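Local coordinates for protein acetylene hydratase (Pelobacter acetylenicus, PDB 2E7Z) that catalyses the hydration of acetylene to acetaldehyde, using a tungsten-bis(molybdopterin guanine dinucleotide) cofactor and a [4Fe-4S] cluster, at residues Asn141-His146 with His382-Phe387; Ala416-Ala421 with Ser689-His694; Leu581-Ser586 with Pro595-Ala600; Ile645-Thr650 with Leu654-Lys659. One frame throughout, in Å; residues are numbered along the deposited sequence. Where two conformers were deposited one is given.

Contact 1. Residues Asn141-His146 with His382-Phe387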
# COMPACT_ATOMS: atom_id res chain seq x y z
N ASN A 141 -4.07 2.16 -5.53
CA ASN A 141 -5.43 2.07 -6.08
C ASN A 141 -6.28 3.24 -5.57
O ASN A 141 -7.03 3.87 -6.35
CB ASN A 141 -6.05 0.73 -5.67
CG ASN A 141 -6.27 0.64 -4.20
OD1 ASN A 141 -5.32 0.63 -3.43
ND2 ASN A 141 -7.55 0.65 -3.78
N THR A 142 -6.17 3.53 -4.28
CA THR A 142 -7.02 4.56 -3.66
C THR A 142 -6.80 5.88 -4.37
O THR A 142 -7.74 6.61 -4.64
CB THR A 142 -6.66 4.76 -2.17
OG1 THR A 142 -6.18 3.54 -1.59
CG2 THR A 142 -7.88 5.28 -1.41
N ALA A 143 -5.55 6.21 -4.65
CA ALA A 143 -5.25 7.44 -5.34
C ALA A 143 -5.93 7.50 -6.71
O ALA A 143 -6.43 8.55 -7.09
CB ALA A 143 -3.72 7.65 -5.46
N GLY A 144 -5.97 6.38 -7.44
CA GLY A 144 -6.71 6.36 -8.72
C GLY A 144 -8.19 6.73 -8.55
O GLY A 144 -8.74 7.53 -9.32
N VAL A 145 -8.82 6.14 -7.54
CA VAL A 145 -10.24 6.42 -7.27
C VAL A 145 -10.43 7.88 -6.85
O VAL A 145 -11.35 8.56 -7.31
CB VAL A 145 -10.84 5.46 -6.24
CG1 VAL A 145 -12.31 5.80 -6.00
CG2 VAL A 145 -10.75 4.00 -6.73
N HIS A 146 -9.56 8.36 -5.97
CA HIS A 146 -9.62 9.78 -5.57
C HIS A 146 -9.45 10.69 -6.76
O HIS A 146 -10.11 11.71 -6.88
CB HIS A 146 -8.53 10.11 -4.56
CG HIS A 146 -8.81 9.67 -3.17
ND1 HIS A 146 -8.50 10.45 -2.07
CD2 HIS A 146 -9.32 8.51 -2.68
CE1 HIS A 146 -8.82 9.79 -0.97
NE2 HIS A 146 -9.32 8.61 -1.31
N HIS A 382 2.04 11.40 -11.07
CA HIS A 382 2.28 10.10 -10.43
C HIS A 382 1.87 10.26 -8.98
O HIS A 382 2.71 10.42 -8.10
CB HIS A 382 3.75 9.72 -10.56
CG HIS A 382 4.06 8.35 -10.04
ND1 HIS A 382 4.47 8.13 -8.75
CD2 HIS A 382 4.01 7.14 -10.65
CE1 HIS A 382 4.71 6.83 -8.59
NE2 HIS A 382 4.42 6.21 -9.73
N ASN A 383 0.56 10.22 -8.73
CA ASN A 383 0.04 10.46 -7.39
C ASN A 383 0.09 9.21 -6.54
O ASN A 383 -0.68 8.26 -6.73
CB ASN A 383 -1.38 11.00 -7.58
CG ASN A 383 -2.02 11.59 -6.30
OD1 ASN A 383 -3.24 11.77 -6.29
ND2 ASN A 383 -1.25 11.90 -5.27
N MET A 384 1.04 9.22 -5.59
CA MET A 384 1.35 8.11 -4.66
C MET A 384 2.02 6.96 -5.41
O MET A 384 3.24 6.81 -5.33
CB MET A 384 0.11 7.66 -3.85
CG MET A 384 -0.73 8.81 -3.23
SD MET A 384 0.21 10.02 -2.26
CE MET A 384 0.29 9.13 -0.68
N GLY A 385 1.23 6.21 -6.20
CA GLY A 385 1.76 5.15 -7.09
C GLY A 385 0.79 5.13 -8.24
O GLY A 385 -0.42 5.12 -8.00
N ALA A 386 1.28 5.19 -9.48
CA ALA A 386 0.38 5.38 -10.61
C ALA A 386 0.92 4.80 -11.88
O ALA A 386 2.13 4.56 -12.04
CB ALA A 386 0.09 6.89 -10.81
N PHE A 387 -0.01 4.61 -12.81
CA PHE A 387 0.27 4.12 -14.17
C PHE A 387 0.86 2.72 -14.01
O PHE A 387 2.06 2.46 -14.25
CB PHE A 387 1.16 5.08 -14.96
CG PHE A 387 0.79 6.53 -14.76
CD1 PHE A 387 -0.50 6.96 -15.03
CD2 PHE A 387 1.71 7.47 -14.31
CE1 PHE A 387 -0.88 8.28 -14.83
CE2 PHE A 387 1.33 8.82 -14.14
CZ PHE A 387 0.03 9.21 -14.40
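Ala143, on helix 140-150, and Asn383, in the irregular loop between helices 369-376 and 391-400, bring the two backbones closest, their CA atoms 6.4 Å apart. The helix meets the loop through one methyl group. Ala143 CB points at the loop and comes to 3.4 Å from the carbonyl oxygen Asn383 O, and also lies 3.9 Å from Met384 CG. Met384 touches with the root of its side chain and not with its end: CG stands beside the backbone N (chi1 -46°), and further bends at chi2 and chi3 carry SD and CE away from the helix. The first side-chain bond of Asn383 also points toward the helix, and OD1 lies 4.2 Å from Ala143 CB, but the polar bonds of this amide are made outside the pair, OD1 accepting from Tyr153 N and ND2 donating to Glu470 O. The loop is further tied by backbone hydrogen bonding between Met384 and Glu470. The side chain of Met384 lies about 9 Å from that of the active-site Asp10, which places this buried contact not far from the active site. Between the two segments there is no hydrogen bond, only van der Waals contact of one methyl; the amide of Asn383 is satisfied by Tyr153 and Glu470.

Contact 2. Residues Ala416-Ala421 with Ser689-His694. With MGD (2-amino-5,6-dimercapto-7-methyl-3,7,8a,9-tetrahydro-8-oxa-1,3,9,10-tetraaza-anthracen-4-one guanosine dinucleotide), chain E.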
# COMPACT_ATOMS: atom_id res chain seq x y z
N ALA A 416 7.94 -9.91 -3.61
CA ALA A 416 6.85 -10.03 -4.58
C ALA A 416 6.14 -11.37 -4.59
O ALA A 416 4.92 -11.43 -4.76
CB ALA A 416 7.35 -9.67 -6.00
N LEU A 417 6.87 -12.47 -4.37
CA LEU A 417 6.23 -13.77 -4.29
C LEU A 417 5.03 -13.74 -3.33
O LEU A 417 4.02 -14.39 -3.57
CB LEU A 417 7.25 -14.84 -3.85
CG LEU A 417 6.65 -16.21 -3.62
CD1 LEU A 417 6.15 -16.85 -4.91
CD2 LEU A 417 7.72 -17.09 -2.97
N MET A 418 5.20 -13.01 -2.22
CA MET A 418 4.25 -13.05 -1.12
C MET A 418 3.40 -11.79 -0.99
O MET A 418 2.63 -11.67 -0.02
CB MET A 418 5.01 -13.27 0.21
CG MET A 418 5.57 -14.70 0.40
SD MET A 418 6.69 -14.91 1.81
CE MET A 418 5.82 -14.11 3.19
N GLY A 419 3.54 -10.87 -1.96
CA GLY A 419 3.05 -9.51 -1.77
C GLY A 419 1.78 -9.20 -2.52
O GLY A 419 1.33 -8.04 -2.54
N TYR A 420 1.17 -10.21 -3.15
CA TYR A 420 -0.04 -10.01 -3.95
C TYR A 420 -1.06 -11.09 -3.56
O TYR A 420 -1.21 -11.39 -2.39
CB TYR A 420 0.29 -9.96 -5.45
CG TYR A 420 1.27 -8.85 -5.79
CD1 TYR A 420 2.66 -9.07 -5.73
CD2 TYR A 420 0.82 -7.57 -6.15
CE1 TYR A 420 3.57 -8.04 -6.02
CE2 TYR A 420 1.73 -6.55 -6.47
CZ TYR A 420 3.09 -6.80 -6.40
OH TYR A 420 3.94 -5.78 -6.71
N ALA A 421 -1.81 -11.62 -4.52
CA ALA A 421 -2.66 -12.78 -4.29
C ALA A 421 -2.05 -13.98 -5.02
O ALA A 421 -0.91 -13.92 -5.50
CB ALA A 421 -4.07 -12.49 -4.76
N SER A 689 11.56 -21.34 2.55
CA SER A 689 11.66 -20.96 3.96
C SER A 689 10.27 -20.68 4.53
O SER A 689 10.08 -19.72 5.29
CB SER A 689 12.61 -19.78 4.17
OG SER A 689 13.89 -20.05 3.61
N GLY A 690 9.32 -21.54 4.18
CA GLY A 690 7.98 -21.45 4.74
C GLY A 690 6.99 -20.54 4.03
O GLY A 690 5.82 -20.51 4.39
N ALA A 691 7.46 -19.79 3.03
CA ALA A 691 6.56 -18.92 2.27
C ALA A 691 5.32 -19.67 1.77
O ALA A 691 4.21 -19.16 1.88
CB ALA A 691 7.31 -18.36 1.10
N MET A 692 5.55 -20.86 1.20
CA MET A 692 4.47 -21.63 0.57
C MET A 692 3.56 -22.30 1.58
O MET A 692 2.52 -22.82 1.21
CB MET A 692 5.04 -22.67 -0.41
CG MET A 692 5.99 -22.10 -1.52
SD MET A 692 5.28 -20.82 -2.58
CE MET A 692 4.06 -21.80 -3.49
N LEU A 693 3.96 -22.26 2.85
CA LEU A 693 3.21 -22.89 3.94
C LEU A 693 2.47 -21.88 4.82
O LEU A 693 1.43 -22.20 5.37
CB LEU A 693 4.15 -23.73 4.82
CG LEU A 693 4.64 -25.05 4.22
CD1 LEU A 693 5.65 -25.69 5.17
CD2 LEU A 693 3.47 -26.00 3.93
N HIS A 694 3.01 -20.67 4.96
CA HIS A 694 2.48 -19.76 5.98
C HIS A 694 2.00 -18.39 5.50
O HIS A 694 1.54 -17.62 6.36
CB HIS A 694 3.50 -19.56 7.12
CG HIS A 694 4.04 -20.83 7.67
ND1 HIS A 694 3.26 -21.73 8.36
CD2 HIS A 694 5.29 -21.35 7.64
CE1 HIS A 694 4.01 -22.76 8.73
NE2 HIS A 694 5.25 -22.55 8.32
PB MGD E . 6.97 -6.95 1.67
O1B MGD E . 6.17 -7.75 0.68
O2B MGD E . 7.21 -7.49 3.03
O3B MGD E . 6.35 -5.49 1.89
O3A MGD E . 4.48 -4.47 0.56
PA MGD E . 6.05 -4.29 0.87
O1A MGD E . 6.32 -3.04 1.66
O2A MGD E . 6.75 -4.51 -0.44
O5' MGD E . 8.39 -6.67 0.96
C5' MGD E . 9.21 -5.62 1.44
C4' MGD E . 10.64 -6.06 1.20
O4' MGD E . 11.47 -4.90 1.39
C3' MGD E . 11.17 -7.06 2.22
O3' MGD E . 11.65 -8.22 1.53
C2' MGD E . 12.29 -6.34 3.00
O2' MGD E . 13.41 -7.16 3.41
C1' MGD E . 12.72 -5.31 1.99
N9 MGD E . 13.29 -4.07 2.52
C8 MGD E . 12.90 -3.38 3.62
N7 MGD E . 13.59 -2.23 3.74
C5 MGD E . 14.39 -2.15 2.66
C6 MGD E . 15.37 -1.21 2.14
O6 MGD E . 15.63 -0.15 2.74
N1 MGD E . 15.94 -1.53 0.97
C2 MGD E . 15.75 -2.67 0.31
N2 MGD E . 16.41 -2.87 -0.87
N3 MGD E . 14.88 -3.58 0.73
C4 MGD E . 14.19 -3.35 1.87
C10 MGD E . 3.55 -3.88 1.46
C11 MGD E . 2.20 -3.88 0.77
O11 MGD E . 1.83 -5.25 0.65
C12 MGD E . 1.20 -3.11 1.58
S12 MGD E . 1.59 -1.51 2.05
C13 MGD E . -0.00 -3.63 1.87
S13 MGD E . -1.12 -2.84 2.89
C14 MGD E . -0.46 -4.96 1.35
N15 MGD E . -0.53 -5.97 2.40
C16 MGD E . -0.82 -7.22 1.94
C17 MGD E . -1.58 -8.22 2.71
O17 MGD E . -2.02 -7.95 3.85
N18 MGD E . -1.80 -9.42 2.13
C19 MGD E . -1.35 -9.74 0.89
N19 MGD E . -1.60 -10.96 0.37
N20 MGD E . -0.64 -8.88 0.15
C21 MGD E . -0.37 -7.65 0.61
N22 MGD E . 0.32 -6.80 -0.15
C23 MGD E . 0.48 -5.41 0.22
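Leu417 and Met418 reach from the cofactor-binding loop 416-421 to Ala691, at the start of the short helix 691-694. Leu417 comes first: its CD2 lies 4.3 Å from Ala691 CB and 4.5 Å from Met692 SD, so one methyl branch touches two successive residues of the helix. Met692 turns its sulfur to this meeting by bending at each side-chain torsion. Met418 makes the closer approach, with SD 3.6 Å from Ala691 CB. Its chain runs straight through chi2 (171°) and bends only at chi3, which sets the thioether against the alanine methyl. After these two apolar residues the segment turns to the cofactor. Gly419 O accepts a nearly straight hydrogen bond from N22 of the pterin, 2.9 Å long, and Tyr420 O accepts one of 2.8 Å from the amino group N19. Two successive carbonyls thus meet two of the pterin's N-H donors, while the Tyr420 hydroxyl is hydrogen-bonded to Ser106 OG. On the far segment Gly690 takes the N-cap position; at its phi of 87° a side chain would be jammed against the preceding carbonyl oxygen, which by itself calls for glycine. Its own carbonyl oxygen accepts from both Leu693 N and His694 N. The contact joins the loop between strand 408-412 and helix 423-431 to the dinucleotide-binding region near the C terminus; Leu427 of helix 423-431 packs on both Leu417 and Met692, and His694 ND1 is hydrogen-bonded to Lys655 O of strand 653-660.

Contact 3. Residues Leu581-Ser586 with Pro595-Ala600. With MGD (2-amino-5,6-dimercapto-7-methyl-3,7,8a,9-tetrahydro-8-oxa-1,3,9,10-tetraaza-anthracen-4-one guanosine dinucleotide), chain F.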
# COMPACT_ATOMS: atom_id res chain seq x y z
N LEU A 581 -19.13 -12.91 -3.87
CA LEU A 581 -19.64 -14.16 -4.44
C LEU A 581 -19.37 -15.42 -3.62
O LEU A 581 -19.89 -16.49 -3.96
CB LEU A 581 -19.17 -14.30 -5.90
CG LEU A 581 -19.62 -13.16 -6.83
CD1 LEU A 581 -19.03 -13.29 -8.24
CD2 LEU A 581 -21.15 -13.05 -6.89
N GLN A 582 -18.62 -15.27 -2.53
CA GLN A 582 -18.32 -16.34 -1.58
C GLN A 582 -18.60 -15.93 -0.14
O GLN A 582 -17.68 -15.69 0.65
CB GLN A 582 -16.86 -16.80 -1.68
CG GLN A 582 -16.65 -17.96 -2.57
CD GLN A 582 -15.33 -18.69 -2.35
OE1 GLN A 582 -14.97 -19.55 -3.14
NE2 GLN A 582 -14.61 -18.36 -1.28
N THR A 583 -19.88 -15.85 0.20
CA THR A 583 -20.26 -15.61 1.57
C THR A 583 -21.42 -16.52 1.92
O THR A 583 -21.91 -17.29 1.07
CB THR A 583 -20.68 -14.14 1.82
OG1 THR A 583 -21.99 -13.91 1.27
CG2 THR A 583 -19.67 -13.16 1.21
N GLU A 584 -21.88 -16.42 3.16
CA GLU A 584 -23.04 -17.20 3.60
C GLU A 584 -24.34 -16.72 2.95
O GLU A 584 -25.30 -17.49 2.86
CB GLU A 584 -23.12 -17.22 5.13
CG GLU A 584 -21.94 -17.94 5.78
CD GLU A 584 -21.83 -17.70 7.27
OE1 GLU A 584 -21.05 -16.81 7.69
OE2 GLU A 584 -22.54 -18.41 8.03
N ILE A 585 -24.35 -15.47 2.49
CA ILE A 585 -25.51 -14.91 1.77
C ILE A 585 -25.53 -15.36 0.31
O ILE A 585 -26.56 -15.81 -0.20
CB ILE A 585 -25.54 -13.35 1.86
CG1 ILE A 585 -25.58 -12.86 3.32
CG2 ILE A 585 -26.67 -12.74 1.00
CD1 ILE A 585 -26.78 -13.34 4.14
N SER A 586 -24.39 -15.26 -0.37
CA SER A 586 -24.33 -15.56 -1.79
C SER A 586 -24.20 -17.05 -2.07
O SER A 586 -24.59 -17.52 -3.14
CB SER A 586 -23.17 -14.80 -2.42
OG SER A 586 -21.96 -15.12 -1.75
N PRO A 595 -17.27 -22.92 6.51
CA PRO A 595 -18.22 -22.15 7.33
C PRO A 595 -17.73 -20.78 7.80
O PRO A 595 -18.54 -19.99 8.33
CB PRO A 595 -18.46 -23.07 8.53
CG PRO A 595 -17.26 -23.90 8.65
CD PRO A 595 -16.62 -23.99 7.28
N LEU A 596 -16.44 -20.49 7.62
CA LEU A 596 -15.83 -19.28 8.19
C LEU A 596 -15.65 -18.19 7.16
O LEU A 596 -15.20 -18.48 6.07
CB LEU A 596 -14.47 -19.60 8.81
CG LEU A 596 -14.42 -20.72 9.85
CD1 LEU A 596 -12.99 -21.19 10.09
CD2 LEU A 596 -15.08 -20.28 11.17
N ILE A 597 -16.01 -16.95 7.49
CA ILE A 597 -15.69 -15.80 6.64
C ILE A 597 -14.24 -15.36 6.92
O ILE A 597 -13.86 -15.19 8.08
CB ILE A 597 -16.71 -14.63 6.84
CG1 ILE A 597 -18.04 -14.97 6.12
CG2 ILE A 597 -16.15 -13.28 6.41
CD1 ILE A 597 -17.98 -14.94 4.58
N LEU A 598 -13.45 -15.22 5.86
CA LEU A 598 -12.03 -14.92 5.99
C LEU A 598 -11.69 -13.44 6.07
O LEU A 598 -12.22 -12.63 5.32
CB LEU A 598 -11.28 -15.48 4.78
CG LEU A 598 -9.74 -15.37 4.78
CD1 LEU A 598 -9.17 -16.38 5.76
CD2 LEU A 598 -9.22 -15.61 3.36
N PHE A 599 -10.75 -13.15 6.97
CA PHE A 599 -10.07 -11.87 7.04
C PHE A 599 -8.55 -12.15 6.98
O PHE A 599 -8.00 -12.74 7.89
CB PHE A 599 -10.48 -11.19 8.38
CG PHE A 599 -9.51 -10.16 8.89
CD1 PHE A 599 -8.84 -9.31 8.02
CD2 PHE A 599 -9.32 -9.99 10.27
CE1 PHE A 599 -7.95 -8.37 8.48
CE2 PHE A 599 -8.42 -9.04 10.75
CZ PHE A 599 -7.74 -8.23 9.84
N ALA A 600 -7.89 -11.75 5.89
CA ALA A 600 -6.42 -11.84 5.82
C ALA A 600 -5.81 -10.50 6.17
O ALA A 600 -6.11 -9.51 5.52
CB ALA A 600 -5.99 -12.25 4.40
PB MGD F . -4.79 -4.60 10.30
O1B MGD F . -3.99 -4.53 11.57
O2B MGD F . -4.44 -5.67 9.30
O3B MGD F . -4.73 -3.20 9.52
O3A MGD F . -3.43 -1.08 9.43
PA MGD F . -4.75 -1.70 10.09
O1A MGD F . -5.94 -1.06 9.42
O2A MGD F . -4.60 -1.59 11.60
O5' MGD F . -6.35 -4.77 10.69
C5' MGD F . -6.86 -3.84 11.62
C4' MGD F . -8.35 -4.09 11.82
O4' MGD F . -9.01 -4.11 10.56
C3' MGD F . -8.59 -5.44 12.49
O3' MGD F . -9.08 -5.23 13.81
C2' MGD F . -9.63 -6.12 11.62
O2' MGD F . -10.70 -6.72 12.34
C1' MGD F . -10.13 -4.95 10.78
N9 MGD F . -10.80 -5.36 9.53
C8 MGD F . -10.51 -6.41 8.74
N7 MGD F . -11.34 -6.48 7.66
C5 MGD F . -12.21 -5.46 7.79
C6 MGD F . -13.36 -4.92 7.03
O6 MGD F . -13.77 -5.50 6.00
N1 MGD F . -13.97 -3.82 7.50
C2 MGD F . -13.58 -3.18 8.62
N2 MGD F . -14.25 -2.07 9.01
N3 MGD F . -12.53 -3.62 9.37
C4 MGD F . -11.84 -4.72 9.01
C10 MGD F . -2.97 -1.36 8.11
C11 MGD F . -1.61 -0.65 8.06
O11 MGD F . -0.83 -1.06 9.19
C12 MGD F . -0.85 -0.89 6.77
S12 MGD F . -1.68 -1.03 5.30
C13 MGD F . 0.49 -0.99 6.76
S13 MGD F . 1.40 -1.08 5.32
C14 MGD F . 1.26 -1.07 8.04
N15 MGD F . 1.59 -2.45 8.35
C16 MGD F . 2.05 -2.72 9.59
C17 MGD F . 2.78 -3.95 9.95
O17 MGD F . 3.01 -4.84 9.09
N18 MGD F . 3.18 -4.10 11.23
C19 MGD F . 2.93 -3.18 12.18
N19 MGD F . 3.38 -3.41 13.43
N20 MGD F . 2.26 -2.03 11.93
C21 MGD F . 1.81 -1.76 10.69
N22 MGD F . 1.13 -0.63 10.45
C23 MGD F . 0.45 -0.44 9.18
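Ile597 meets Thr583 where the loop leading into helix 588-593 lies against strand 596-600, part of the mixed sheet of the dinucleotide-binding domain. The isoleucine reaches out with its longer branch: CG1 is anti to the carbonyl carbon (chi1 -76°), and CD1 ends 3.8 Å from Thr583 CA and 3.9 Å from Thr583 CB. The main chain at Gln582 borders the same methyl. From the next residue of the loop, Glu584 sends an extended side chain slantwise over Ile597, its OE1 3.9 Å from Ile597 CG1, so that the carboxylate lies against aliphatic carbon. One shell out, Thr583 is held in place by an ST turn and ST motif. Its OG1 accepts from Ile585 N and, more nearly straight, from Ser586 N at 166°; Ser586 OG in return accepts from Thr583 N over 2.9 Å. The threonine hydroxyl is also hydrogen-bonded to Glu579 OE2, and Ser586 OG to Pro580 O, which ties the turn to the residues just before it. Ile597 itself packs on Leu721 of strand 720-726. Two residues further along its strand, Phe599 belongs to the cofactor site: C2' of the second dinucleotide's ribose touches CE2 and CZ, and C8 of its guanine sits over one face of the ring, offset toward the rim, only 3.2 Å from Phe599 CE1.

Contact 4. Residues Ile645-Thr650 with Leu654-Lys659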
# COMPACT_ATOMS: atom_id res chain seq x y z
N ILE A 645 -3.12 -25.74 12.90
CA ILE A 645 -4.26 -26.03 12.05
C ILE A 645 -3.92 -25.67 10.60
O ILE A 645 -2.97 -24.92 10.34
CB ILE A 645 -5.54 -25.25 12.48
CG1 ILE A 645 -5.33 -23.73 12.46
CG2 ILE A 645 -6.00 -25.66 13.88
CD1 ILE A 645 -6.62 -22.94 12.47
N TRP A 646 -4.69 -26.21 9.66
CA TRP A 646 -4.74 -25.66 8.32
C TRP A 646 -5.95 -24.73 8.21
O TRP A 646 -7.03 -25.02 8.74
CB TRP A 646 -4.87 -26.78 7.28
CG TRP A 646 -3.70 -27.67 7.16
CD1 TRP A 646 -3.57 -28.95 7.66
CD2 TRP A 646 -2.48 -27.39 6.46
NE1 TRP A 646 -2.34 -29.47 7.32
CE2 TRP A 646 -1.65 -28.53 6.58
CE3 TRP A 646 -2.01 -26.28 5.74
CZ2 TRP A 646 -0.37 -28.59 6.00
CZ3 TRP A 646 -0.74 -26.35 5.15
CH2 TRP A 646 0.06 -27.50 5.30
N VAL A 647 -5.77 -23.63 7.50
CA VAL A 647 -6.90 -22.80 7.13
C VAL A 647 -6.95 -22.85 5.62
O VAL A 647 -5.95 -22.57 4.95
CB VAL A 647 -6.75 -21.35 7.65
CG1 VAL A 647 -7.93 -20.50 7.20
CG2 VAL A 647 -6.63 -21.36 9.18
N GLU A 648 -8.10 -23.23 5.08
CA GLU A 648 -8.20 -23.56 3.66
C GLU A 648 -9.40 -22.84 3.04
O GLU A 648 -10.52 -22.86 3.58
CB GLU A 648 -8.33 -25.08 3.49
CG GLU A 648 -8.49 -25.52 2.03
CD GLU A 648 -8.42 -27.03 1.82
OE1 GLU A 648 -8.22 -27.80 2.78
OE2 GLU A 648 -8.54 -27.46 0.64
N THR A 649 -9.17 -22.21 1.90
CA THR A 649 -10.23 -21.67 1.06
C THR A 649 -10.35 -22.57 -0.17
O THR A 649 -9.57 -23.52 -0.33
CB THR A 649 -9.85 -20.26 0.59
OG1 THR A 649 -8.71 -20.36 -0.28
CG2 THR A 649 -9.55 -19.33 1.75
N THR A 650 -11.24 -22.21 -1.08
CA THR A 650 -11.33 -22.94 -2.34
C THR A 650 -10.04 -22.81 -3.17
O THR A 650 -9.78 -23.65 -4.04
CB THR A 650 -12.52 -22.49 -3.18
OG1 THR A 650 -12.46 -21.08 -3.43
CG2 THR A 650 -13.85 -22.87 -2.51
N LEU A 654 -3.08 -22.60 4.18
CA LEU A 654 -1.83 -22.31 4.88
C LEU A 654 -1.91 -22.87 6.29
O LEU A 654 -3.01 -23.11 6.81
CB LEU A 654 -1.53 -20.81 4.96
CG LEU A 654 -2.31 -19.90 5.94
CD1 LEU A 654 -1.76 -18.47 5.86
CD2 LEU A 654 -3.81 -19.90 5.65
N LYS A 655 -0.74 -23.06 6.90
CA LYS A 655 -0.61 -23.71 8.20
C LYS A 655 -0.36 -22.66 9.26
O LYS A 655 0.53 -21.82 9.11
CB LYS A 655 0.57 -24.66 8.15
CG LYS A 655 0.82 -25.41 9.46
CD LYS A 655 2.01 -26.34 9.39
CE LYS A 655 2.24 -27.01 10.73
NZ LYS A 655 3.41 -27.94 10.73
N LEU A 656 -1.14 -22.72 10.34
CA LEU A 656 -1.07 -21.67 11.36
C LEU A 656 -1.26 -22.22 12.76
O LEU A 656 -1.85 -23.29 12.94
CB LEU A 656 -2.15 -20.63 11.10
CG LEU A 656 -2.11 -19.94 9.74
CD1 LEU A 656 -3.37 -19.15 9.54
CD2 LEU A 656 -0.88 -19.04 9.64
N LEU A 657 -0.77 -21.48 13.74
CA LEU A 657 -1.04 -21.79 15.14
C LEU A 657 -2.31 -21.06 15.57
O LEU A 657 -2.37 -19.85 15.51
CB LEU A 657 0.14 -21.31 15.98
CG LEU A 657 0.08 -21.63 17.47
CD1 LEU A 657 0.19 -23.13 17.70
CD2 LEU A 657 1.21 -20.88 18.15
N LEU A 658 -3.25 -21.91 15.92
CA LEU A 658 -4.44 -21.50 16.50
C LEU A 658 -4.09 -20.97 17.87
O LEU A 658 -3.41 -21.63 18.68
CB LEU A 658 -5.38 -22.68 16.62
CG LEU A 658 -6.77 -22.24 17.00
CD1 LEU A 658 -7.32 -21.22 15.99
CD2 LEU A 658 -7.64 -23.46 17.08
N LYS A 659 -4.49 -19.74 18.08
CA LYS A 659 -4.61 -19.23 19.42
C LYS A 659 -6.04 -18.77 19.55
O LYS A 659 -6.56 -18.06 18.70
CB LYS A 659 -3.62 -18.10 19.66
CG LYS A 659 -2.20 -18.63 19.82
CD LYS A 659 -1.15 -17.54 20.06
CE LYS A 659 0.17 -18.19 20.47
NZ LYS A 659 1.08 -17.26 21.19
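A beta hairpin of strands 644-648 and 653-660 carries this contact, within the mixed sheet of the dinucleotide-binding domain. Ile645 pairs with Leu656 and Val647 with Leu654 as antiparallel hydrogen-bonded pairs; Trp646 and Lys655 form the non-hydrogen-bonded pair between them. Each hydrogen-bonded pair is joined by two bonds; Ile645 N donates to Leu656 O at 2.8 Å, and Leu654 N to Val647 O at 3.0 Å. On one face of the sheet, Val647 CB meets Leu654 CD2 at 3.8 Å and Val647 CG2 meets Leu656 CD1 at 4.0 Å, while Ile645 CD1 reaches Leu658 CD1. Ile669 and Ile671 of strand 668-671 add to this apolar layer. The other face bears Trp646 and Lys655. Lys655 CB lies over the six-membered ring of the indole, 4.0 Å from its centroid, in a CH-pi contact; with CG anti to the backbone N (chi1 180°), the extended lysine then leads away to a cation-pi contact with Trp644. Trp646 in turn has a cation-pi partner in Arg653. The backbone bonds thus fix the register, the aliphatic side chains pack together on one side, and on the other the indoles' pi faces probably help to stabilise the positive charges of Lys655 and Arg653.

From the N terminus, contact 1 comes first, closing a long loop in which helix outweighs strand before any other contact opens; it ties helix 140-150 to the loop before helix 391-400. Contact 2 opens next, at 416-421, and closes only at 689-694; contacts 3 and 4 both nest inside its loop, in series, contact 3 closing a short helical excursion and contact 4 a tight hairpin. None of them cross. Contacts 3 and 4 reach the same mixed sheet and touch where Leu598 CD2 packs on Thr649 CG2, while the end of contact 2 meets the hairpin through a probable backbone hydrogen bond between Leu693 and Lys655. Contact 1 touches none of the others, its nearest atoms about 11 Å from contact 2.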